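Local coordinates for ankyrin repeat domain protein (Legionella pneumophila subsp. pneumophila, PDB 6MCA), which acts as a Legionella effector with ankyrin repeats and a cysteine protease-like region, and interacts with the host LARP7 component of the 7SK snRNP complex, at residues Y321-M324 and I325-L329; E301-T304 and I305-H309; I439-D443 and E444-V448; Y400-P404 and E405-S409. One frame throughout, in Å; residues are numbered along the deposited sequence.

Contact 1: residues Y321-M324 and I325-L329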
loop_
_atom_site.group_PDB
_atom_site.type_symbol
_atom_site.label_atom_id
_atom_site.label_comp_id
_atom_site.label_asym_id
_atom_site.label_seq_id
_atom_site.Cartn_x
_atom_site.Cartn_y
_atom_site.Cartn_z
ATOM N N TYR A 321 1.760 20.278 11.037
ATOM C CA TYR A 321 0.725 19.273 11.239
ATOM C C TYR A 321 0.311 19.124 12.695
ATOM O O TYR A 321 -0.775 18.598 12.960
ATOM C CB TYR A 321 1.193 17.918 10.701
ATOM C CG TYR A 321 1.367 17.893 9.202
ATOM C CD1 TYR A 321 0.273 18.027 8.356
ATOM C CD2 TYR A 321 2.623 17.739 8.632
ATOM C CE1 TYR A 321 0.426 18.012 6.982
ATOM C CE2 TYR A 321 2.786 17.720 7.259
ATOM C CZ TYR A 321 1.685 17.856 6.440
ATOM O OH TYR A 321 1.842 17.838 5.074
ATOM N N HIS A 322 1.133 19.569 13.643
ATOM C CA HIS A 322 0.819 19.387 15.052
ATOM C C HIS A 322 0.444 20.676 15.771
ATOM O O HIS A 322 0.186 20.637 16.978
ATOM C CB HIS A 322 1.995 18.716 15.770
ATOM C CG HIS A 322 2.153 17.266 15.433
ATOM N ND1 HIS A 322 1.347 16.286 15.973
ATOM C CD2 HIS A 322 3.015 16.631 14.606
ATOM C CE1 HIS A 322 1.710 15.109 15.495
ATOM N NE2 HIS A 322 2.720 15.290 14.663
ATOM N N GLN A 323 0.387 21.810 15.072
ATOM C CA GLN A 323 0.044 23.059 15.742
ATOM C C GLN A 323 -0.592 24.077 14.802
ATOM O O GLN A 323 -1.635 24.655 15.127
ATOM C CB GLN A 323 1.287 23.665 16.399
ATOM C CG GLN A 323 1.001 24.911 17.219
ATOM C CD GLN A 323 1.181 26.188 16.426
ATOM O OE1 GLN A 323 2.224 26.407 15.807
ATOM N NE2 GLN A 323 0.164 27.041 16.440
ATOM N N MET A 324 0.033 24.314 13.644
ATOM C CA MET A 324 -0.447 25.362 12.744
ATOM C C MET A 324 -1.873 25.092 12.279
ATOM O O MET A 324 -2.701 26.011 12.225
ATOM C CB MET A 324 0.489 25.494 11.542
ATOM C CG MET A 324 1.855 26.073 11.874
ATOM S SD MET A 324 2.882 26.317 10.409
ATOM C CE MET A 324 1.794 27.319 9.397
ATOM N N ILE A 325 -2.183 23.837 11.942
ATOM C CA ILE A 325 -3.522 23.524 11.452
ATOM C C ILE A 325 -4.552 23.650 12.568
ATOM O O ILE A 325 -5.702 24.034 12.317
ATOM C CB ILE A 325 -3.548 22.128 10.802
ATOM C CG1 ILE A 325 -3.210 21.039 11.823
ATOM C CG2 ILE A 325 -2.581 22.071 9.626
ATOM C CD1 ILE A 325 -3.421 19.634 11.303
ATOM N N ASN A 326 -4.167 23.343 13.811
ATOM C CA ASN A 326 -5.075 23.542 14.937
ATOM C C ASN A 326 -5.480 25.004 15.058
ATOM O O ASN A 326 -6.650 25.315 15.311
ATOM C CB ASN A 326 -4.420 23.065 16.234
ATOM C CG ASN A 326 -3.987 21.617 16.173
ATOM O OD1 ASN A 326 -3.028 21.273 15.481
ATOM N ND2 ASN A 326 -4.686 20.758 16.906
ATOM N N GLN A 327 -4.524 25.915 14.870
ATOM C CA GLN A 327 -4.825 27.338 14.962
ATOM C C GLN A 327 -5.621 27.815 13.754
ATOM O O GLN A 327 -6.548 28.622 13.895
ATOM C CB GLN A 327 -3.527 28.134 15.099
ATOM C CG GLN A 327 -3.684 29.627 14.882
ATOM C CD GLN A 327 -3.161 30.438 16.048
ATOM O OE1 GLN A 327 -2.758 29.885 17.071
ATOM N NE2 GLN A 327 -3.161 31.756 15.898
ATOM N N GLN A 328 -5.278 27.330 12.559
ATOM C CA GLN A 328 -5.956 27.795 11.352
ATOM C C GLN A 328 -7.410 27.339 11.322
ATOM O O GLN A 328 -8.312 28.130 11.023
ATOM C CB GLN A 328 -5.208 27.315 10.107
ATOM C CG GLN A 328 -3.842 27.961 9.924
ATOM C CD GLN A 328 -3.089 27.413 8.727
ATOM O OE1 GLN A 328 -3.675 26.795 7.837
ATOM N NE2 GLN A 328 -1.780 27.640 8.697
ATOM N N LEU A 329 -7.661 26.067 11.635
ATOM C CA LEU A 329 -9.014 25.529 11.614
ATOM C C LEU A 329 -9.774 25.759 12.913
ATOM O O LEU A 329 -10.984 25.507 12.954
ATOM C CB LEU A 329 -8.985 24.027 11.309
ATOM C CG LEU A 329 -8.232 23.583 10.053
ATOM C CD1 LEU A 329 -8.315 22.072 9.890
ATOM C CD2 LEU A 329 -8.775 24.288 8.821
HETATM O O HOH W 1 -2.620 18.749 14.974
#
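Met324 and Gln328 lie side by side, one turn apart on helix 318-329, and point the same way. The methyl CE of Met324 meets NE2 of Gln328 at 3.7 Å. The methionine runs straight to SD and bends only at its last torsion (chi3 54°), which brings CE round to the glutamine. CG of Gln328 passes Met324 O at 3.2 Å. Met324 O also accepts the backbone bond from Gln328 N at 2.9 Å.

Gln323 and Gln327 form a similar pair. They too run alongside each other, but their amide planes stand 89° apart. Gln323 NE2 stays 4.1 Å from Gln327 OE1, so the two amides do not bond. The backbone joins these residues instead, through Gln327 N and Gln323 O at 3.2 Å. Gln323 OE1 is held by Arg319 NE, in the preceding turn.

Ile325 reaches back to Tyr321. Its CG1 sits between its own backbone N and carbonyl carbon (chi1 63°), and CD1 comes to 3.3 Å from Tyr321 O. The helix has a wider, pi-type turn at 321-324. Here a water donates to Tyr321 O at 2.7 Å and also to Asn326 OD1, so a side chain and a water bridge the widened turn.

Tyr321 OH bonds to Phe311 O, and the two rings meet edge to face. His322 ND1 pairs with Lys279 NZ. Ile325 and Leu329 pack on Trp277 of strand 276-280 and also on Phe307 of helix 305-312. The helix thus joins the sheet to the preceding helix.

Contact 2: residues E301-T304 and I305-H309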
loop_
_atom_site.group_PDB
_atom_site.type_symbol
_atom_site.label_atom_id
_atom_site.label_comp_id
_atom_site.label_asym_id
_atom_site.label_seq_id
_atom_site.Cartn_x
_atom_site.Cartn_y
_atom_site.Cartn_z
ATOM N N GLU A 301 -14.188 28.106 7.548
ATOM C CA GLU A 301 -13.856 28.981 6.431
ATOM C C GLU A 301 -12.382 28.905 6.052
ATOM O O GLU A 301 -12.016 29.334 4.953
ATOM C CB GLU A 301 -14.229 30.426 6.772
ATOM C CG GLU A 301 -13.463 31.008 7.956
ATOM C CD GLU A 301 -14.127 30.722 9.292
ATOM O OE1 GLU A 301 -15.103 29.944 9.325
ATOM O OE2 GLU A 301 -13.672 31.280 10.313
ATOM N N ALA A 302 -11.531 28.377 6.930
ATOM C CA ALA A 302 -10.112 28.228 6.642
ATOM C C ALA A 302 -9.787 26.937 5.901
ATOM O O ALA A 302 -8.647 26.770 5.452
ATOM C CB ALA A 302 -9.300 28.287 7.938
ATOM N N LEU A 303 -10.753 26.028 5.768
ATOM C CA LEU A 303 -10.551 24.755 5.076
ATOM C C LEU A 303 -10.822 24.975 3.589
ATOM O O LEU A 303 -11.888 24.657 3.058
ATOM C CB LEU A 303 -11.453 23.683 5.676
ATOM C CG LEU A 303 -11.280 22.217 5.278
ATOM C CD1 LEU A 303 -9.820 21.832 5.243
ATOM C CD2 LEU A 303 -12.031 21.328 6.253
ATOM N N THR A 304 -9.825 25.530 2.908
ATOM C CA THR A 304 -9.957 26.004 1.536
ATOM C C THR A 304 -9.040 25.218 0.602
ATOM O O THR A 304 -8.366 24.264 1.001
ATOM C CB THR A 304 -9.637 27.497 1.443
ATOM O OG1 THR A 304 -8.292 27.724 1.882
ATOM C CG2 THR A 304 -10.588 28.301 2.306
ATOM N N ILE A 305 -9.033 25.644 -0.665
ATOM C CA ILE A 305 -8.131 25.060 -1.657
ATOM C C ILE A 305 -6.684 25.256 -1.234
ATOM O O ILE A 305 -5.864 24.333 -1.305
ATOM C CB ILE A 305 -8.390 25.675 -3.044
ATOM C CG1 ILE A 305 -9.799 25.340 -3.514
ATOM C CG2 ILE A 305 -7.370 25.170 -4.051
ATOM C CD1 ILE A 305 -10.028 23.874 -3.619
ATOM N N ASN A 306 -6.347 26.472 -0.797
ATOM C CA ASN A 306 -4.981 26.760 -0.377
ATOM C C ASN A 306 -4.578 25.918 0.824
ATOM O O ASN A 306 -3.414 25.516 0.937
ATOM C CB ASN A 306 -4.838 28.248 -0.065
ATOM C CG ASN A 306 -5.404 29.127 -1.163
ATOM O OD1 ASN A 306 -6.619 29.299 -1.271
ATOM N ND2 ASN A 306 -4.525 29.684 -1.988
ATOM N N PHE A 307 -5.524 25.627 1.720
ATOM C CA PHE A 307 -5.228 24.741 2.840
ATOM C C PHE A 307 -4.862 23.346 2.347
ATOM O O PHE A 307 -3.862 22.767 2.785
ATOM C CB PHE A 307 -6.420 24.676 3.797
ATOM C CG PHE A 307 -6.192 23.784 4.988
ATOM C CD1 PHE A 307 -6.495 22.432 4.929
ATOM C CD2 PHE A 307 -5.672 24.296 6.165
ATOM C CE1 PHE A 307 -6.285 21.610 6.019
ATOM C CE2 PHE A 307 -5.459 23.478 7.260
ATOM C CZ PHE A 307 -5.767 22.132 7.187
ATOM N N ILE A 308 -5.666 22.789 1.439
ATOM C CA ILE A 308 -5.389 21.451 0.923
ATOM C C ILE A 308 -4.062 21.432 0.176
ATOM O O ILE A 308 -3.309 20.452 0.238
ATOM C CB ILE A 308 -6.548 20.967 0.033
ATOM C CG1 ILE A 308 -7.843 20.883 0.842
ATOM C CG2 ILE A 308 -6.225 19.614 -0.581
ATOM C CD1 ILE A 308 -7.829 19.805 1.905
ATOM N N HIS A 309 -3.744 22.520 -0.530
ATOM C CA HIS A 309 -2.483 22.578 -1.259
ATOM C C HIS A 309 -1.299 22.612 -0.299
ATOM O O HIS A 309 -0.336 21.855 -0.463
ATOM C CB HIS A 309 -2.461 23.786 -2.194
ATOM C CG HIS A 309 -1.351 23.746 -3.198
ATOM N ND1 HIS A 309 -0.117 24.313 -2.966
ATOM C CD2 HIS A 309 -1.284 23.193 -4.431
ATOM C CE1 HIS A 309 0.660 24.118 -4.016
ATOM N NE2 HIS A 309 -0.025 23.441 -4.919
#
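Thr304 makes the polar contacts to Phe307 and Ile308, and both use backbone N-H groups. Ile308 N donates to Thr304 O at 3.1 Å, with the donor tilted 23° from the carbonyl plane. Phe307 N donates to the hydroxyl OG1 of Thr304 at 3.5 Å. This second bond is weak but fairly straight, at 157°. A chi1 of 60° turns OG1 to the start of the helix.

This is a side-chain N-cap on helix 305-312. Thr304 is the capping residue. Just before it, Leu303 is the centre of an inverse gamma turn, with a weak bond from Thr304 N to Ala302 O.

Leu303 carries the apolar contacts. CD1 of Leu303 touches Phe307 CD1 at 3.4 Å, and the two side chains cross at a slant. Leu303 CD1 also lies 4.4 Å from Ile308 CD1. A carbonyl comes near Phe307 as well: Ala302 O is 3.5 Å from Phe307 CB and approaches the ring obliquely.

Further apolar packing ties the corner to two other helices. Ile305 rests on Phe245, Ile248 and Ala249 of helix 242-251. Ala302 touches Leu329 of helix 318-329.

Contact 3: residues I439-D443 and E444-V448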
loop_
_atom_site.group_PDB
_atom_site.type_symbol
_atom_site.label_atom_id
_atom_site.label_comp_id
_atom_site.label_asym_id
_atom_site.label_seq_id
_atom_site.Cartn_x
_atom_site.Cartn_y
_atom_site.Cartn_z
ATOM N N ILE A 439 1.329 -27.774 5.297
ATOM C CA ILE A 439 2.191 -27.611 4.135
ATOM C C ILE A 439 3.664 -27.760 4.499
ATOM O O ILE A 439 4.421 -28.404 3.772
ATOM C CB ILE A 439 1.921 -26.246 3.464
ATOM C CG1 ILE A 439 0.524 -26.226 2.839
ATOM C CG2 ILE A 439 2.985 -25.932 2.422
ATOM C CD1 ILE A 439 0.164 -24.905 2.197
ATOM N N LEU A 440 4.086 -27.181 5.625
ATOM C CA LEU A 440 5.501 -27.189 5.977
ATOM C C LEU A 440 6.002 -28.546 6.454
ATOM O O LEU A 440 7.207 -28.692 6.684
ATOM C CB LEU A 440 5.786 -26.133 7.046
ATOM C CG LEU A 440 5.767 -24.689 6.548
ATOM C CD1 LEU A 440 6.309 -23.749 7.611
ATOM C CD2 LEU A 440 6.563 -24.566 5.258
ATOM N N ILE A 441 5.121 -29.535 6.606
ATOM C CA ILE A 441 5.545 -30.867 7.025
ATOM C C ILE A 441 5.819 -31.785 5.838
ATOM O O ILE A 441 6.545 -32.782 5.991
ATOM C CB ILE A 441 4.497 -31.445 7.997
ATOM C CG1 ILE A 441 4.818 -30.973 9.411
ATOM C CG2 ILE A 441 4.412 -32.969 7.950
ATOM C CD1 ILE A 441 6.201 -31.382 9.883
ATOM N N LEU A 442 5.301 -31.455 4.653
ATOM C CA LEU A 442 5.639 -32.186 3.439
ATOM C C LEU A 442 7.147 -32.368 3.326
ATOM O O LEU A 442 7.933 -31.503 3.723
ATOM C CB LEU A 442 5.110 -31.445 2.209
ATOM C CG LEU A 442 3.611 -31.142 2.180
ATOM C CD1 LEU A 442 3.255 -30.284 0.973
ATOM C CD2 LEU A 442 2.810 -32.434 2.183
ATOM N N ASP A 443 7.550 -33.519 2.782
ATOM C CA ASP A 443 8.969 -33.852 2.733
ATOM C C ASP A 443 9.751 -32.880 1.859
ATOM O O ASP A 443 10.918 -32.592 2.147
ATOM C CB ASP A 443 9.148 -35.285 2.230
ATOM C CG ASP A 443 8.426 -36.300 3.096
ATOM O OD1 ASP A 443 8.543 -36.218 4.337
ATOM O OD2 ASP A 443 7.733 -37.175 2.537
ATOM N N GLU A 444 9.130 -32.357 0.802
ATOM C CA GLU A 444 9.822 -31.482 -0.136
ATOM C C GLU A 444 9.992 -30.059 0.383
ATOM O O GLU A 444 10.667 -29.257 -0.272
ATOM C CB GLU A 444 9.075 -31.457 -1.472
ATOM C CG GLU A 444 9.936 -31.082 -2.671
ATOM C CD GLU A 444 9.137 -30.984 -3.956
ATOM O OE1 GLU A 444 7.968 -31.423 -3.965
ATOM O OE2 GLU A 444 9.677 -30.462 -4.955
ATOM N N TYR A 445 9.407 -29.722 1.535
ATOM C CA TYR A 445 9.485 -28.366 2.057
ATOM C C TYR A 445 9.819 -28.309 3.539
ATOM O O TYR A 445 10.030 -27.209 4.068
ATOM C CB TYR A 445 8.172 -27.621 1.776
ATOM C CG TYR A 445 7.959 -27.425 0.295
ATOM C CD1 TYR A 445 8.555 -26.366 -0.375
ATOM C CD2 TYR A 445 7.203 -28.326 -0.443
ATOM C CE1 TYR A 445 8.383 -26.194 -1.734
ATOM C CE2 TYR A 445 7.026 -28.163 -1.802
ATOM C CZ TYR A 445 7.618 -27.095 -2.442
ATOM O OH TYR A 445 7.447 -26.928 -3.797
ATOM N N TYR A 446 9.912 -29.460 4.211
ATOM C CA TYR A 446 10.340 -29.498 5.605
ATOM C C TYR A 446 11.613 -28.693 5.835
ATOM O O TYR A 446 11.833 -28.188 6.943
ATOM C CB TYR A 446 10.552 -30.950 6.045
ATOM C CG TYR A 446 10.783 -31.120 7.531
ATOM C CD1 TYR A 446 9.729 -31.041 8.431
ATOM C CD2 TYR A 446 12.057 -31.355 8.033
ATOM C CE1 TYR A 446 9.935 -31.195 9.788
ATOM C CE2 TYR A 446 12.272 -31.509 9.390
ATOM C CZ TYR A 446 11.208 -31.428 10.262
ATOM O OH TYR A 446 11.421 -31.581 11.614
ATOM N N TYR A 447 12.450 -28.551 4.797
ATOM C CA TYR A 447 13.705 -27.820 4.945
ATOM C C TYR A 447 13.480 -26.447 5.560
ATOM O O TYR A 447 14.274 -26.003 6.399
ATOM C CB TYR A 447 14.429 -27.707 3.598
ATOM C CG TYR A 447 13.746 -26.884 2.521
ATOM C CD1 TYR A 447 12.917 -27.488 1.586
ATOM C CD2 TYR A 447 13.967 -25.515 2.410
ATOM C CE1 TYR A 447 12.304 -26.751 0.588
ATOM C CE2 TYR A 447 13.355 -24.768 1.414
ATOM C CZ TYR A 447 12.525 -25.394 0.506
ATOM O OH TYR A 447 11.914 -24.663 -0.488
ATOM N N VAL A 448 12.378 -25.780 5.192
ATOM C CA VAL A 448 12.039 -24.502 5.821
ATOM C C VAL A 448 12.119 -24.637 7.336
ATOM O O VAL A 448 12.986 -24.040 7.989
ATOM C CB VAL A 448 10.649 -24.020 5.371
ATOM C CG1 VAL A 448 10.236 -22.781 6.155
ATOM C CG2 VAL A 448 10.642 -23.729 3.880
#
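Leu442 and Tyr446 meet at the tight centre of the turn between helix 427-440 and helix 447-458. Leu442 O accepts two backbone bonds. Tyr446 N donates to Leu442 O at 2.9 Å, almost in line with the C=O bond, although the hydrogen bond is bent at the hydrogen (132°). Tyr445 N donates to Leu442 O at 3.2 Å from above the carbonyl plane. One oxygen thus holds two successive N-H groups as the chain reverses. Tyr446 CA also gives a CA-H...O contact to Leu440 O at 3.4 Å, with 151° at the hydrogen.

Two apolar contacts flank this backbone core. Ile441 and Tyr446, both partly exposed, lie side by side and point the same way. Ile441 CD1 comes to the edge of the ring, near its plane, 3.7 Å from Tyr446 CE1. The ring is placed there with CG opposite its backbone N (chi1 -171°). Leu440 and Val448 cross at about a right angle, and the nearest atoms, Leu440 CD2 and Val448 CB, are 4.1 Å apart. Both residues are buried. Tyr445 is buried as well, edge to face with Phe399 and packed on Lys407 and Ala411 of helix 404-421.

The outer bend is looser. Asp443 and Glu444 are exposed, and their carboxylates take no part in the contact. Leu442, though exposed too, lays its side chain on Phe399.

No salt bridge or side-chain hydrogen bond joins the two segments. Main-chain bonds set the shape of the turn, and Leu440, Tyr445 and Val448 close its buried side. The acidic groups remain at the surface, where water probably solvates them.

Contact 4: residues Y400-P404 and E405-S409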
loop_
_atom_site.group_PDB
_atom_site.type_symbol
_atom_site.label_atom_id
_atom_site.label_comp_id
_atom_site.label_asym_id
_atom_site.label_seq_id
_atom_site.Cartn_x
_atom_site.Cartn_y
_atom_site.Cartn_z
ATOM N N TYR A 400 -0.938 -25.023 -3.708
ATOM C CA TYR A 400 -1.173 -26.270 -4.428
ATOM C C TYR A 400 -1.277 -26.073 -5.935
ATOM O O TYR A 400 -1.198 -27.053 -6.682
ATOM C CB TYR A 400 -2.441 -26.947 -3.904
ATOM C CG TYR A 400 -2.379 -27.300 -2.434
ATOM C CD1 TYR A 400 -1.713 -28.438 -1.999
ATOM C CD2 TYR A 400 -2.984 -26.491 -1.482
ATOM C CE1 TYR A 400 -1.653 -28.762 -0.656
ATOM C CE2 TYR A 400 -2.929 -26.806 -0.137
ATOM C CZ TYR A 400 -2.263 -27.942 0.271
ATOM O OH TYR A 400 -2.207 -28.259 1.609
ATOM N N LEU A 401 -1.449 -24.837 -6.399
ATOM C CA LEU A 401 -1.555 -24.539 -7.821
ATOM C C LEU A 401 -0.285 -23.921 -8.389
ATOM O O LEU A 401 -0.274 -23.513 -9.554
ATOM C CB LEU A 401 -2.737 -23.597 -8.074
ATOM C CG LEU A 401 -4.143 -24.070 -7.707
ATOM C CD1 LEU A 401 -5.030 -22.878 -7.378
ATOM C CD2 LEU A 401 -4.744 -24.887 -8.836
ATOM N N ALA A 402 0.783 -23.853 -7.602
ATOM C CA ALA A 402 1.935 -23.025 -7.927
ATOM C C ALA A 402 3.058 -23.830 -8.571
ATOM O O ALA A 402 3.148 -25.053 -8.438
ATOM C CB ALA A 402 2.459 -22.325 -6.670
ATOM N N SER A 403 3.924 -23.105 -9.280
ATOM C CA SER A 403 5.156 -23.648 -9.819
ATOM C C SER A 403 6.123 -23.939 -8.674
ATOM O O SER A 403 5.894 -23.519 -7.538
ATOM C CB SER A 403 5.761 -22.663 -10.819
ATOM O OG SER A 403 6.364 -21.568 -10.151
ATOM N N PRO A 404 7.213 -24.673 -8.935
ATOM C CA PRO A 404 8.174 -24.943 -7.850
ATOM C C PRO A 404 8.740 -23.690 -7.200
ATOM O O PRO A 404 8.858 -23.637 -5.969
ATOM C CB PRO A 404 9.265 -25.764 -8.553
ATOM C CG PRO A 404 8.556 -26.434 -9.672
ATOM C CD PRO A 404 7.530 -25.448 -10.150
ATOM N N GLU A 405 9.091 -22.673 -7.991
ATOM C CA GLU A 405 9.663 -21.457 -7.417
ATOM C C GLU A 405 8.630 -20.689 -6.601
ATOM O O GLU A 405 8.921 -20.232 -5.485
ATOM C CB GLU A 405 10.238 -20.576 -8.526
ATOM C CG GLU A 405 11.337 -21.242 -9.342
ATOM C CD GLU A 405 10.807 -21.927 -10.588
ATOM O OE1 GLU A 405 9.827 -21.420 -11.174
ATOM O OE2 GLU A 405 11.371 -22.969 -10.983
ATOM N N ARG A 406 7.418 -20.529 -7.139
ATOM C CA ARG A 406 6.362 -19.882 -6.371
ATOM C C ARG A 406 5.984 -20.704 -5.146
ATOM O O ARG A 406 5.638 -20.134 -4.106
ATOM C CB ARG A 406 5.142 -19.634 -7.258
ATOM C CG ARG A 406 5.443 -18.764 -8.469
ATOM C CD ARG A 406 4.213 -18.011 -8.951
ATOM N NE ARG A 406 3.038 -18.870 -9.052
ATOM C CZ ARG A 406 1.961 -18.757 -8.281
ATOM N NH1 ARG A 406 1.905 -17.816 -7.349
ATOM N NH2 ARG A 406 0.938 -19.584 -8.445
ATOM N N LYS A 407 6.062 -22.034 -5.242
ATOM C CA LYS A 407 5.839 -22.871 -4.067
ATOM C C LYS A 407 6.888 -22.603 -2.996
ATOM O O LYS A 407 6.560 -22.517 -1.807
ATOM C CB LYS A 407 5.847 -24.347 -4.461
ATOM C CG LYS A 407 4.523 -24.876 -4.981
ATOM C CD LYS A 407 4.473 -26.395 -4.892
ATOM C CE LYS A 407 3.302 -26.961 -5.676
ATOM N NZ LYS A 407 3.118 -28.415 -5.417
ATOM N N ALA A 408 8.155 -22.467 -3.399
ATOM C CA ALA A 408 9.207 -22.149 -2.436
ATOM C C ALA A 408 8.971 -20.790 -1.792
ATOM O O ALA A 408 9.144 -20.628 -0.577
ATOM C CB ALA A 408 10.573 -22.189 -3.120
ATOM N N SER A 409 8.566 -19.800 -2.592
ATOM C CA SER A 409 8.285 -18.474 -2.048
ATOM C C SER A 409 7.136 -18.522 -1.042
ATOM O O SER A 409 7.221 -17.941 0.049
ATOM C CB SER A 409 7.966 -17.501 -3.183
ATOM O OG SER A 409 7.513 -16.260 -2.677
HETATM O O HOH W 2 0.536 -29.515 -4.898
HETATM O O HOH W 3 2.693 -21.012 -10.965
#
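Ser403 is the N-cap of helix 404-421, and its bonds to Arg406 and Lys407 start the helix. Pro404 fills the first helical position, where the lack of an N-H costs no helical bond. Ser403 OG accepts from Arg406 N at 3.4 Å, a weak bond but nearly straight at 169°. With chi1 at 75° the hydroxyl is folded back over the helix end. Ser403 O accepts from Lys407 N at 2.7 Å, the first full-turn bond. Pro404 O follows with Ala408 N at 2.9 Å.

Ala402 CB sits between two long side chains. Ala402 CB lies over one face of the Arg406 guanidinium, offset toward the rim, 3.6 Å from Arg406 NH2. Ala402 CB also meets Lys407 CG at 3.7 Å. The lysine chain is extended beyond CG and runs back along the chain before the helix, so that Lys407 CE comes to 3.4 Å from Ala402 O. Its NZ donates to a water, which makes a weak bond to Tyr400 O.

A second water lies at the guanidinium edge, in plane. It accepts from Arg406 NE at 2.9 Å and from Ser403 N. This ties the arginine to the N-H of the capping residue.

The charged ends reach neighbouring helices. Arg406 NH1 forms a salt bridge with Asp152 of helix 147-162, and Lys407 makes a cation-pi contact with Phe399, the last residue of helix 373-399. Glu405, Arg406 and Ser409 pack on strand 168-172.

Overall arrangement
The four contacts form two groups on opposite sides of the chain's centre. Contacts 1 and 2 touch, with centres about 12 Å apart, and join successive helices beside the five-stranded sheet. Contacts 3 and 4 also touch, with centres about 13 Å apart, in the C-terminal helical region. Across the groups the centres are at least 51 Å apart. Contacts 2 and 4 are both helix starts with hydroxyl caps. Contact 2 has a partly buried apolar side, while contact 4 is a surface contact rich in charge and water. Contact 1 lies within a helix, and contact 3 is a turn between helices. Both are partly buried; of these two, contact 1 has a bridging water.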